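Local atomic coordinates of homospermidine synthase (Legionella pneumophila subsp. pneumophila str. Philadelphia 1, PDB entry 2PH5), a protein that probably catalyses the formation of homospermidine and binds NAD. Residues H249-A254 and I265-P270; I241-H246 and R314-Y319; G220-T225 and K340-N345. All coordinates share one frame; numbering follows the deposited sequence.

Contact 1: H249-A254 and I265-P270; sequences HWPHDA and IYLSRP
Trp250 presents one face of its indole to Ile265, whose CD1 sits 4.1 Å from the centroid of the six-membered ring and 26° off the ring normal, the geometry of a CH-pi contact. Pro251 CD and Ala254 CB lie over the same face, both displaced toward its rim. The Ile265 chain is extended, with CD1 anti to CA (chi2 -173°), which carries this methyl into the group; Ala254 CB is 3.6 Å from Ile265 CD1. Leu267 CD1 also reaches the alanine methyl, 3.7 Å from Ala254 CB. Ala254 and Leu267 form an antiparallel non-hydrogen-bonded pair with CA atoms 4.4 Å apart, and Ala254 CA makes a short CA-H...O contact of 3.0 Å with Tyr266 O.

The polar grip falls on a single carbonyl. Asp253 O accepts from Ser268 N at 2.9 Å (151° at the hydrogen), and Ser268 OG donates to Asp253 O at 3.2 Å from a position tilted out of the carbonyl plane. The carboxylate takes no such part: Asp253 OD2 rests 3.7 Å from Arg269 CD, while OD1 makes its salt bridge with Arg470.

Residues 251 to 254 form a type I turn that delivers Ala254 to its strand. Strand 264-267 is the middle one of a small antiparallel sheet, with 254-255 along one edge and 238-242 along the other; Trp243, just beyond 238-242, meets Trp250 edge-to-face, and Leu473 of the second subunit packs on Arg269.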
loop_
_atom_site.group_PDB
_atom_site.type_symbol
_atom_site.label_atom_id
_atom_site.label_comp_id
_atom_site.label_asym_id
_atom_site.label_seq_id
_atom_site.Cartn_x
_atom_site.Cartn_y
_atom_site.Cartn_z
ATOM N N HIS A 249 -5.238 -17.107 -23.470
ATOM C CA HIS A 249 -5.006 -15.670 -23.674
ATOM C C HIS A 249 -3.521 -15.332 -23.557
ATOM O O HIS A 249 -2.807 -15.930 -22.761
ATOM C CB HIS A 249 -5.798 -14.882 -22.631
ATOM C CG HIS A 249 -7.280 -15.054 -22.746
ATOM N ND1 HIS A 249 -8.059 -14.260 -23.559
ATOM C CD2 HIS A 249 -8.123 -15.943 -22.168
ATOM C CE1 HIS A 249 -9.318 -14.651 -23.475
ATOM N NE2 HIS A 249 -9.385 -15.670 -22.638
ATOM N N TRP A 250 -3.046 -14.377 -24.344
ATOM C CA TRP A 250 -1.631 -14.019 -24.274
ATOM C C TRP A 250 -1.481 -12.585 -23.763
ATOM O O TRP A 250 -1.918 -11.641 -24.414
ATOM C CB TRP A 250 -0.983 -14.198 -25.652
ATOM C CG TRP A 250 0.470 -13.879 -25.681
ATOM C CD1 TRP A 250 1.046 -12.707 -26.088
ATOM C CD2 TRP A 250 1.541 -14.715 -25.226
ATOM N NE1 TRP A 250 2.408 -12.761 -25.912
ATOM C CE2 TRP A 250 2.739 -13.981 -25.384
ATOM C CE3 TRP A 250 1.605 -16.012 -24.698
ATOM C CZ2 TRP A 250 3.990 -14.499 -25.034
ATOM C CZ3 TRP A 250 2.852 -16.531 -24.346
ATOM C CH2 TRP A 250 4.028 -15.771 -24.517
ATOM N N PRO A 251 -0.859 -12.405 -22.583
ATOM C CA PRO A 251 -0.675 -11.067 -22.007
ATOM C C PRO A 251 -0.049 -10.088 -22.998
ATOM O O PRO A 251 0.916 -10.423 -23.677
ATOM C CB PRO A 251 0.235 -11.330 -20.802
ATOM C CG PRO A 251 -0.055 -12.756 -20.439
ATOM C CD PRO A 251 -0.136 -13.417 -21.791
ATOM N N HIS A 252 -0.598 -8.879 -23.076
ATOM C CA HIS A 252 -0.087 -7.868 -23.997
ATOM C C HIS A 252 1.393 -7.563 -23.790
ATOM O O HIS A 252 2.134 -7.374 -24.756
ATOM C CB HIS A 252 -0.886 -6.566 -23.856
ATOM C CG HIS A 252 -0.877 -6.001 -22.469
ATOM N ND1 HIS A 252 -1.538 -6.600 -21.418
ATOM C CD2 HIS A 252 -0.251 -4.917 -21.952
ATOM C CE1 HIS A 252 -1.317 -5.910 -20.311
ATOM N NE2 HIS A 252 -0.539 -4.885 -20.608
ATOM N N ASP A 253 1.812 -7.516 -22.527
ATOM C CA ASP A 253 3.198 -7.211 -22.170
ATOM C C ASP A 253 4.041 -8.445 -21.838
ATOM O O ASP A 253 4.987 -8.375 -21.051
ATOM C CB ASP A 253 3.226 -6.227 -20.991
ATOM C CG ASP A 253 2.226 -6.587 -19.893
ATOM O OD1 ASP A 253 1.697 -7.718 -19.909
ATOM O OD2 ASP A 253 1.976 -5.736 -19.008
ATOM N N ALA A 254 3.702 -9.568 -22.460
ATOM C CA ALA A 254 4.419 -10.814 -22.227
ATOM C C ALA A 254 5.413 -11.151 -23.330
ATOM O O ALA A 254 5.299 -10.672 -24.458
ATOM C CB ALA A 254 3.433 -11.956 -22.062
ATOM N N ILE A 265 7.176 -17.751 -19.052
ATOM C CA ILE A 265 6.732 -16.587 -19.778
ATOM C C ILE A 265 7.082 -15.415 -18.869
ATOM O O ILE A 265 7.112 -15.553 -17.646
ATOM C CB ILE A 265 5.209 -16.671 -20.041
ATOM C CG1 ILE A 265 4.705 -15.381 -20.673
ATOM C CG2 ILE A 265 4.460 -16.954 -18.743
ATOM C CD1 ILE A 265 3.196 -15.339 -20.795
ATOM N N TYR A 266 7.390 -14.271 -19.458
ATOM C CA TYR A 266 7.737 -13.118 -18.649
ATOM C C TYR A 266 6.855 -11.942 -18.985
ATOM O O TYR A 266 6.180 -11.930 -20.010
ATOM C CB TYR A 266 9.212 -12.754 -18.842
ATOM C CG TYR A 266 10.150 -13.842 -18.371
ATOM C CD1 TYR A 266 10.334 -15.002 -19.124
ATOM C CD2 TYR A 266 10.790 -13.753 -17.133
ATOM C CE1 TYR A 266 11.120 -16.050 -18.657
ATOM C CE2 TYR A 266 11.579 -14.799 -16.658
ATOM C CZ TYR A 266 11.735 -15.942 -17.422
ATOM O OH TYR A 266 12.479 -16.987 -16.939
ATOM N N LEU A 267 6.844 -10.968 -18.090
ATOM C CA LEU A 267 6.056 -9.761 -18.267
ATOM C C LEU A 267 7.021 -8.586 -18.157
ATOM O O LEU A 267 7.985 -8.640 -17.396
ATOM C CB LEU A 267 4.979 -9.686 -17.182
ATOM C CG LEU A 267 3.524 -10.020 -17.537
ATOM C CD1 LEU A 267 3.429 -11.277 -18.377
ATOM C CD2 LEU A 267 2.725 -10.162 -16.253
ATOM N N SER A 268 6.779 -7.536 -18.936
ATOM C CA SER A 268 7.643 -6.357 -18.907
ATOM C C SER A 268 7.710 -5.759 -17.502
ATOM O O SER A 268 8.776 -5.697 -16.892
ATOM C CB SER A 268 7.129 -5.290 -19.879
ATOM O OG SER A 268 6.916 -5.837 -21.168
ATOM N N ARG A 269 6.564 -5.326 -16.996
ATOM C CA ARG A 269 6.467 -4.724 -15.667
ATOM C C ARG A 269 7.167 -5.543 -14.574
ATOM O O ARG A 269 7.252 -6.767 -14.669
ATOM C CB ARG A 269 4.986 -4.534 -15.325
ATOM C CG ARG A 269 4.228 -3.796 -16.420
ATOM C CD ARG A 269 2.775 -3.596 -16.080
ATOM N NE ARG A 269 2.611 -2.778 -14.886
ATOM C CZ ARG A 269 1.437 -2.365 -14.424
ATOM N NH1 ARG A 269 0.319 -2.697 -15.061
ATOM N NH2 ARG A 269 1.379 -1.625 -13.326
ATOM N N PRO A 270 7.702 -4.869 -13.533
ATOM C CA PRO A 270 8.389 -5.552 -12.422
ATOM C C PRO A 270 7.360 -6.395 -11.672
ATOM O O PRO A 270 6.188 -6.024 -11.603
ATOM C CB PRO A 270 8.902 -4.403 -11.552
ATOM C CG PRO A 270 9.025 -3.261 -12.502
ATOM C CD PRO A 270 7.813 -3.408 -13.395
#

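Contact 2: I241-H246 and R314-Y319; sequences IGWGTH and RPTVHY
Gly242 and Val317 are an antiparallel hydrogen-bonded pair, the sole bridge between two segments whose end-to-end directions differ by 141°: Gly242 N donates to Val317 O at 2.8 Å, and Val317 N returns a bond to Gly242 O at 3.0 Å. Beyond this pair the backbones stay close, and a side chain takes over the pairing. Thr316 OG1, anti to its own carbonyl carbon (chi1 -78°), accepts from Gly244 N at 2.7 Å, a noticeably bent bond of 138° at the hydrogen, and it is also hydrogen-bonded to Glu247. Glycine at 244 has only hydrogens facing Arg314 and Pro315, which permits this close approach.

Next along the chain, Arg314 O is held twice by one residue, by Thr245 N at 2.7 Å and by Thr245 OG1 at 3.2 Å. The backbone donor lies in the carbonyl plane, whereas the hydroxyl comes in tilted from it. Farther along the Arg314 side chain, Trp243 O lies 2.9 Å from Arg314 CD and at the edge of the guanidinium. On the apolar side Ile241 CG2 touches two neighbours, 4.0 Å from Thr316 CG2 and 4.0 Å from His318 CD2; the isoleucine lies side by side with each, pointing the same way.

The contact thus joins the edge of the small sheet carrying 238-242 to strand 311-322 of the large mixed sheet. Most of its residues are buried, and Gly242 and Val317 satisfy each other's N and O; once that bridge has ended, Thr316 OG1 on Gly244 N, and Thr245 N and OG1 on Arg314 O, replace regular strand pairing.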
loop_
_atom_site.group_PDB
_atom_site.type_symbol
_atom_site.label_atom_id
_atom_site.label_comp_id
_atom_site.label_asym_id
_atom_site.label_seq_id
_atom_site.Cartn_x
_atom_site.Cartn_y
_atom_site.Cartn_z
ATOM N N ILE A 241 6.381 -16.485 -15.006
ATOM C CA ILE A 241 5.220 -17.365 -14.935
ATOM C C ILE A 241 5.324 -18.675 -15.720
ATOM O O ILE A 241 5.732 -18.681 -16.881
ATOM C CB ILE A 241 3.973 -16.617 -15.447
ATOM C CG1 ILE A 241 3.894 -15.227 -14.818
ATOM C CG2 ILE A 241 2.722 -17.415 -15.136
ATOM C CD1 ILE A 241 2.888 -14.312 -15.482
ATOM N N GLY A 242 4.948 -19.779 -15.079
ATOM C CA GLY A 242 4.956 -21.066 -15.757
ATOM C C GLY A 242 3.694 -21.083 -16.604
ATOM O O GLY A 242 2.585 -21.045 -16.066
ATOM N N TRP A 243 3.842 -21.121 -17.926
ATOM C CA TRP A 243 2.674 -21.098 -18.801
ATOM C C TRP A 243 1.954 -22.438 -18.920
ATOM O O TRP A 243 2.513 -23.404 -19.432
ATOM C CB TRP A 243 3.061 -20.606 -20.190
ATOM C CG TRP A 243 1.954 -19.860 -20.876
ATOM C CD1 TRP A 243 1.532 -20.020 -22.165
ATOM C CD2 TRP A 243 1.159 -18.803 -20.323
ATOM N NE1 TRP A 243 0.525 -19.129 -22.451
ATOM C CE2 TRP A 243 0.277 -18.369 -21.339
ATOM C CE3 TRP A 243 1.105 -18.180 -19.067
ATOM C CZ2 TRP A 243 -0.649 -17.337 -21.138
ATOM C CZ3 TRP A 243 0.184 -17.157 -18.868
ATOM C CH2 TRP A 243 -0.682 -16.746 -19.902
ATOM N N GLY A 244 0.712 -22.486 -18.451
ATOM C CA GLY A 244 -0.055 -23.714 -18.522
ATOM C C GLY A 244 -0.650 -23.940 -19.898
ATOM O O GLY A 244 -0.957 -22.985 -20.610
ATOM N N THR A 245 -0.815 -25.205 -20.276
ATOM C CA THR A 245 -1.379 -25.548 -21.579
ATOM C C THR A 245 -2.852 -25.155 -21.748
ATOM O O THR A 245 -3.346 -25.110 -22.868
ATOM C CB THR A 245 -1.223 -27.053 -21.868
ATOM O OG1 THR A 245 -1.514 -27.805 -20.685
ATOM C CG2 THR A 245 0.195 -27.363 -22.324
ATOM N N HIS A 246 -3.551 -24.853 -20.657
ATOM C CA HIS A 246 -4.955 -24.466 -20.771
ATOM C C HIS A 246 -5.114 -23.001 -21.143
ATOM O O HIS A 246 -6.135 -22.624 -21.715
ATOM C CB HIS A 246 -5.707 -24.704 -19.458
ATOM C CG HIS A 246 -5.527 -23.607 -18.456
ATOM N ND1 HIS A 246 -4.337 -23.391 -17.792
ATOM C CD2 HIS A 246 -6.367 -22.623 -18.050
ATOM C CE1 HIS A 246 -4.452 -22.321 -17.025
ATOM N NE2 HIS A 246 -5.674 -21.836 -17.163
ATOM N N ARG A 314 0.524 -29.239 -18.816
ATOM C CA ARG A 314 1.362 -28.391 -17.997
ATOM C C ARG A 314 0.491 -27.313 -17.379
ATOM O O ARG A 314 -0.209 -26.591 -18.081
ATOM C CB ARG A 314 2.439 -27.747 -18.857
ATOM C CG ARG A 314 3.330 -26.787 -18.120
ATOM C CD ARG A 314 4.055 -25.881 -19.105
ATOM N NE ARG A 314 5.121 -26.572 -19.815
ATOM C CZ ARG A 314 5.652 -26.148 -20.956
ATOM N NH1 ARG A 314 5.210 -25.032 -21.521
ATOM N NH2 ARG A 314 6.632 -26.836 -21.521
ATOM N N PRO A 315 0.505 -27.208 -16.047
ATOM C CA PRO A 315 -0.298 -26.194 -15.359
ATOM C C PRO A 315 0.443 -24.865 -15.299
ATOM O O PRO A 315 1.654 -24.808 -15.510
ATOM C CB PRO A 315 -0.488 -26.796 -13.973
ATOM C CG PRO A 315 0.827 -27.481 -13.749
ATOM C CD PRO A 315 1.076 -28.170 -15.084
ATOM N N THR A 316 -0.292 -23.796 -15.031
ATOM C CA THR A 316 0.321 -22.486 -14.901
ATOM C C THR A 316 0.781 -22.429 -13.443
ATOM O O THR A 316 0.060 -22.870 -12.543
ATOM C CB THR A 316 -0.703 -21.359 -15.213
ATOM O OG1 THR A 316 -0.870 -21.252 -16.632
ATOM C CG2 THR A 316 -0.239 -20.016 -14.658
ATOM N N VAL A 317 1.991 -21.924 -13.224
ATOM C CA VAL A 317 2.545 -21.827 -11.880
ATOM C C VAL A 317 3.240 -20.494 -11.643
ATOM O O VAL A 317 4.107 -20.086 -12.418
ATOM C CB VAL A 317 3.590 -22.934 -11.599
ATOM C CG1 VAL A 317 4.051 -22.850 -10.144
ATOM C CG2 VAL A 317 3.000 -24.307 -11.898
ATOM N N HIS A 318 2.854 -19.832 -10.558
ATOM C CA HIS A 318 3.443 -18.570 -10.175
ATOM C C HIS A 318 3.099 -18.256 -8.724
ATOM O O HIS A 318 2.284 -18.943 -8.106
ATOM C CB HIS A 318 2.993 -17.435 -11.115
ATOM C CG HIS A 318 1.552 -17.054 -10.985
ATOM N ND1 HIS A 318 1.048 -16.417 -9.870
ATOM C CD2 HIS A 318 0.519 -17.164 -11.855
ATOM C CE1 HIS A 318 -0.231 -16.150 -10.062
ATOM N NE2 HIS A 318 -0.577 -16.591 -11.258
ATOM N N TYR A 319 3.736 -17.216 -8.198
ATOM C CA TYR A 319 3.590 -16.783 -6.814
ATOM C C TYR A 319 2.536 -15.659 -6.676
ATOM O O TYR A 319 2.448 -14.773 -7.524
ATOM C CB TYR A 319 4.980 -16.309 -6.335
ATOM C CG TYR A 319 5.205 -16.183 -4.836
ATOM C CD1 TYR A 319 6.343 -15.535 -4.332
ATOM C CD2 TYR A 319 4.284 -16.701 -3.921
ATOM C CE1 TYR A 319 6.553 -15.402 -2.945
ATOM C CE2 TYR A 319 4.478 -16.580 -2.543
ATOM C CZ TYR A 319 5.613 -15.930 -2.064
ATOM O OH TYR A 319 5.804 -15.824 -0.701
#

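Contact 3: G220-T225 and K340-N345; sequences GEFVNT and KPQNKN
Gln342 leans its side chain against the backbone from Gly220 to Phe222. Its CB is 3.6 Å from Gly220 O, the carbonyl that also lies 3.3 Å from Lys344 CB. CG follows, passing 3.5 Å from Glu221 N; from there the chain bends at chi2 (94°) and turns CD toward Phe222, 3.8 Å from Phe222 CB. The amide ends beside the phenylalanine ring, with its plane 85° from that of the ring and one terminal atom at the ring edge near CD2. Oxygen and nitrogen of this amide are not reliably told apart, so the evidence supports close packing on the ring edge and no particular polar bond.

The backbones beside this side chain form the start of a two-stranded parallel sheet, 221-224 with 344-347. Phe222 N donates to Lys344 O at 2.9 Å and 158° at the hydrogen. The same carbonyl, Lys344 O, receives a CA-H...O contact from Glu221 CA at 3.1 Å. A second such contact, longer at 3.5 Å, runs from Asn345 CA to Phe222 O. Phe222 and Arg346 continue the backbone bonding along the strand.

The Phe222 ring is packed by helix 228-236, through Ala228 and Ile232, and by helix 325-336, through Ser330 and Ile331. Glu221 sends its carboxylate to Arg346 as a salt bridge and to the backbone N of Ser218. The side chain of Asn345 comes to about 8 Å from the bound NAD.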
loop_
_atom_site.group_PDB
_atom_site.type_symbol
_atom_site.label_atom_id
_atom_site.label_comp_id
_atom_site.label_asym_id
_atom_site.label_seq_id
_atom_site.Cartn_x
_atom_site.Cartn_y
_atom_site.Cartn_z
ATOM N N GLY A 220 11.597 6.090 5.308
ATOM C CA GLY A 220 12.982 5.822 4.966
ATOM C C GLY A 220 13.531 4.454 5.291
ATOM O O GLY A 220 14.744 4.281 5.371
ATOM N N GLU A 221 12.665 3.470 5.473
ATOM C CA GLU A 221 13.163 2.145 5.794
ATOM C C GLU A 221 12.270 1.081 5.199
ATOM O O GLU A 221 11.058 1.260 5.099
ATOM C CB GLU A 221 13.229 1.965 7.310
ATOM C CG GLU A 221 11.879 1.721 7.960
ATOM C CD GLU A 221 11.963 1.599 9.476
ATOM O OE1 GLU A 221 13.019 1.148 9.978
ATOM O OE2 GLU A 221 10.969 1.941 10.160
ATOM N N PHE A 222 12.874 -0.026 4.788
ATOM C CA PHE A 222 12.109 -1.131 4.239
ATOM C C PHE A 222 11.986 -2.154 5.376
ATOM O O PHE A 222 12.987 -2.702 5.843
ATOM C CB PHE A 222 12.827 -1.729 3.027
ATOM C CG PHE A 222 11.941 -2.580 2.161
ATOM C CD1 PHE A 222 11.587 -3.871 2.556
ATOM C CD2 PHE A 222 11.434 -2.085 0.957
ATOM C CE1 PHE A 222 10.741 -4.658 1.766
ATOM C CE2 PHE A 222 10.587 -2.863 0.160
ATOM C CZ PHE A 222 10.239 -4.154 0.564
ATOM N N VAL A 223 10.757 -2.380 5.829
ATOM C CA VAL A 223 10.487 -3.304 6.924
ATOM C C VAL A 223 9.825 -4.588 6.420
ATOM O O VAL A 223 8.882 -4.552 5.623
ATOM C CB VAL A 223 9.593 -2.618 7.990
ATOM C CG1 VAL A 223 9.493 -3.479 9.246
ATOM C CG2 VAL A 223 10.185 -1.264 8.348
ATOM N N ASN A 224 10.325 -5.728 6.888
ATOM C CA ASN A 224 9.795 -7.007 6.449
ATOM C C ASN A 224 10.029 -8.094 7.485
ATOM O O ASN A 224 10.916 -7.989 8.335
ATOM C CB ASN A 224 10.432 -7.392 5.111
ATOM C CG ASN A 224 9.743 -8.573 4.447
ATOM O OD1 ASN A 224 8.543 -8.793 4.620
ATOM N ND2 ASN A 224 10.504 -9.333 3.665
ATOM N N THR A 225 9.215 -9.137 7.421
ATOM C CA THR A 225 9.338 -10.230 8.361
ATOM C C THR A 225 10.551 -11.082 8.037
ATOM O O THR A 225 10.942 -11.942 8.823
ATOM C CB THR A 225 8.066 -11.061 8.364
ATOM O OG1 THR A 225 7.700 -11.382 7.018
ATOM C CG2 THR A 225 6.932 -10.254 9.016
ATOM N N LYS A 340 14.072 3.259 -6.077
ATOM C CA LYS A 340 15.307 3.474 -5.333
ATOM C C LYS A 340 15.068 2.899 -3.943
ATOM O O LYS A 340 14.260 3.432 -3.181
ATOM C CB LYS A 340 15.589 4.968 -5.168
ATOM C CG LYS A 340 16.807 5.502 -5.874
ATOM C CD LYS A 340 16.528 5.711 -7.348
ATOM C CE LYS A 340 17.312 6.916 -7.866
ATOM N NZ LYS A 340 18.750 6.844 -7.470
ATOM N N PRO A 341 15.767 1.815 -3.589
ATOM C CA PRO A 341 15.580 1.220 -2.264
ATOM C C PRO A 341 15.937 2.168 -1.122
ATOM O O PRO A 341 16.885 2.950 -1.216
ATOM C CB PRO A 341 16.471 -0.023 -2.313
ATOM C CG PRO A 341 17.525 0.344 -3.313
ATOM C CD PRO A 341 16.736 1.043 -4.383
ATOM N N GLN A 342 15.146 2.101 -0.054
ATOM C CA GLN A 342 15.346 2.933 1.129
ATOM C C GLN A 342 16.777 2.757 1.623
ATOM O O GLN A 342 17.359 1.683 1.486
ATOM C CB GLN A 342 14.380 2.515 2.245
ATOM C CG GLN A 342 12.900 2.801 2.006
ATOM C CD GLN A 342 12.134 1.630 1.403
ATOM O OE1 GLN A 342 10.954 1.434 1.702
ATOM N NE2 GLN A 342 12.794 0.857 0.545
ATOM N N ASN A 343 17.344 3.807 2.205
ATOM C CA ASN A 343 18.710 3.724 2.706
ATOM C C ASN A 343 18.802 2.883 3.982
ATOM O O ASN A 343 19.901 2.599 4.469
ATOM C CB ASN A 343 19.273 5.128 2.960
ATOM C CG ASN A 343 19.393 5.944 1.683
ATOM O OD1 ASN A 343 19.774 5.417 0.632
ATOM N ND2 ASN A 343 19.085 7.236 1.767
ATOM N N LYS A 344 17.655 2.464 4.509
ATOM C CA LYS A 344 17.644 1.674 5.733
ATOM C C LYS A 344 16.746 0.435 5.632
ATOM O O LYS A 344 15.682 0.483 5.024
ATOM C CB LYS A 344 17.188 2.565 6.888
ATOM C CG LYS A 344 17.895 2.307 8.184
ATOM C CD LYS A 344 17.537 0.931 8.713
ATOM C CE LYS A 344 18.670 0.344 9.551
ATOM N NZ LYS A 344 19.865 0.021 8.706
ATOM N N ASN A 345 17.190 -0.675 6.218
ATOM C CA ASN A 345 16.413 -1.913 6.220
ATOM C C ASN A 345 16.203 -2.370 7.660
ATOM O O ASN A 345 17.049 -2.143 8.525
ATOM C CB ASN A 345 17.131 -3.035 5.465
ATOM C CG ASN A 345 17.020 -2.896 3.968
ATOM O OD1 ASN A 345 16.022 -2.407 3.456
ATOM N ND2 ASN A 345 18.034 -3.351 3.254
#

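How the contacts relate
Contacts 1 and 2 adjoin, their centres about 13 Å apart, and share the small antiparallel sheet: strand 264-267 of contact 1 runs beside 238-242 of contact 2, with a probable hydrogen bond from Ile265 N to Ile241 O, and Trp243 of contact 2 packs on His249, Pro251 and Ile265 of contact 1. Contact 2 is the buried one, where strand 238-242 meets the large mixed sheet, and main-chain bonds dominate it. Contact 1 is only partly buried and relies more on apolar side chains around one indole. Contact 3, also partly buried, stands apart, about 28 and 32 Å from the other centres, in a separate parallel pair nearer the bound NAD, with one backbone bond between its segments.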